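Local coordinates for protein Fc fragment of IgE receptor II (PDB 6PWS) that binds mannose-type sugars at a calcium site through its C-type lectin domain, as the cow form of the low-affinity IgE receptor CD23, at residues A[33-36]-A[37-40]. Sequence-based numbering, arbitrary orientation.
Sequences ARYA and CENL
Arg34 leaves the helix with CG opposite its own backbone N (chi1 174°) and runs extended to NE, while Glu38, one turn later, sets CG opposite its carbonyl carbon (chi1 -70°) and stretches back along the helix. These two torsions bring the charged ends together in an i to i+4 salt bridge: NE of Arg34 donates to OE2 of Glu38 over 2.9 Å, in a nearly straight bond. The carboxylate oxygen lies at the edge of the guanidinium, close to its plane; the donor reaches OE2 from well above the carboxylate plane, and the two flat groups stand 85° apart. The other oxygen, OE1 of Glu38, sits 3.4 Å from CD1 of Tyr35, whose side chain runs alongside the glutamate in the same direction. Tyr35 also places OH over one face of the guanidinium, offset toward its rim, so the arginine end is bordered by both neighbours.

Beneath this polar side, regular helical bonds join the turns, from Cys37 N to Ala33 O (3.0 Å) and from Asn39 N to Tyr35 O (2.9 Å). The next in the series, from Leu40 N to Ala36 O, is weak and bent (3.4 Å); a water donates to that same oxygen and accepts from ND2 of Asn39. The buried side carries Ala33 and Cys37 against Leu44 and Trp126, and Cys37 SG forms the disulfide with Cys128. An amphipathic helix tied to the C-terminal strand 123-131 by a disulfide is characteristic of the C-type lectin fold.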
loop_
_atom_site.group_PDB
_atom_site.type_symbol
_atom_site.label_atom_id
_atom_site.label_comp_id
_atom_site.label_asym_id
_atom_site.label_seq_id
_atom_site.Cartn_x
_atom_site.Cartn_y
_atom_site.Cartn_z
ATOM N N ALA A 33 -8.764 5.832 -1.184
ATOM C CA ALA A 33 -7.646 5.318 -1.966
ATOM C C ALA A 33 -7.957 3.931 -2.521
ATOM O O ALA A 33 -7.591 3.620 -3.662
ATOM C CB ALA A 33 -6.372 5.325 -1.116
ATOM N N ARG A 34 -8.656 3.089 -1.748
ATOM C CA ARG A 34 -9.086 1.792 -2.264
ATOM C C ARG A 34 -9.838 1.980 -3.575
ATOM O O ARG A 34 -9.541 1.336 -4.590
ATOM C CB ARG A 34 -9.983 1.066 -1.254
ATOM C CG ARG A 34 -10.574 -0.224 -1.834
ATOM C CD ARG A 34 -11.865 -0.616 -1.240
ATOM N NE ARG A 34 -12.412 -1.763 -1.950
ATOM C CZ ARG A 34 -13.373 -2.517 -1.455
ATOM N NH1 ARG A 34 -13.897 -2.228 -0.279
ATOM N NH2 ARG A 34 -13.815 -3.570 -2.110
ATOM N N TYR A 35 -10.840 2.860 -3.555
ATOM C CA TYR A 35 -11.673 3.040 -4.737
ATOM C C TYR A 35 -10.959 3.814 -5.832
ATOM O O TYR A 35 -11.250 3.603 -7.012
ATOM C CB TYR A 35 -13.016 3.659 -4.344
ATOM C CG TYR A 35 -13.885 2.634 -3.645
ATOM C CD1 TYR A 35 -14.366 1.521 -4.333
ATOM C CD2 TYR A 35 -14.188 2.742 -2.300
ATOM C CE1 TYR A 35 -15.137 0.559 -3.699
ATOM C CE2 TYR A 35 -14.955 1.784 -1.660
ATOM C CZ TYR A 35 -15.422 0.694 -2.359
ATOM O OH TYR A 35 -16.187 -0.251 -1.713
ATOM N N ALA A 36 -10.015 4.689 -5.481
ATOM C CA ALA A 36 -9.231 5.365 -6.509
ATOM C C ALA A 36 -8.407 4.359 -7.299
ATOM O O ALA A 36 -8.307 4.446 -8.529
ATOM C CB ALA A 36 -8.330 6.427 -5.875
ATOM N N CYS A 37 -7.814 3.379 -6.610
ATOM C CA CYS A 37 -7.086 2.332 -7.316
ATOM C C CYS A 37 -8.021 1.498 -8.187
ATOM O O CYS A 37 -7.690 1.183 -9.334
ATOM C CB CYS A 37 -6.331 1.432 -6.339
ATOM S SG CYS A 37 -4.912 2.228 -5.531
ATOM N N GLU A 38 -9.199 1.140 -7.664
ATOM C CA GLU A 38 -10.146 0.356 -8.459
ATOM C C GLU A 38 -10.631 1.124 -9.682
ATOM O O GLU A 38 -10.883 0.519 -10.728
ATOM C CB GLU A 38 -11.329 -0.096 -7.602
ATOM C CG GLU A 38 -10.932 -1.138 -6.578
ATOM C CD GLU A 38 -12.089 -1.603 -5.723
ATOM O OE1 GLU A 38 -13.241 -1.204 -5.998
ATOM O OE2 GLU A 38 -11.854 -2.382 -4.773
ATOM N N ASN A 39 -10.776 2.445 -9.574
ATOM C CA ASN A 39 -11.179 3.248 -10.726
ATOM C C ASN A 39 -10.158 3.169 -11.849
ATOM O O ASN A 39 -10.511 3.329 -13.027
ATOM C CB ASN A 39 -11.362 4.694 -10.276
ATOM C CG ASN A 39 -11.715 5.605 -11.405
ATOM O OD1 ASN A 39 -12.790 5.492 -11.990
ATOM N ND2 ASN A 39 -10.817 6.537 -11.719
ATOM N N LEU A 40 -8.895 2.937 -11.494
ATOM C CA LEU A 40 -7.797 2.742 -12.430
ATOM C C LEU A 40 -7.558 1.268 -12.732
ATOM O O LEU A 40 -6.541 0.927 -13.343
ATOM C CB LEU A 40 -6.523 3.396 -11.889
ATOM C CG LEU A 40 -6.654 4.886 -11.556
ATOM C CD1 LEU A 40 -5.418 5.389 -10.829
ATOM C CD2 LEU A 40 -6.906 5.693 -12.819
HETATM O O HOH W 1 -8.597 7.053 -9.674
#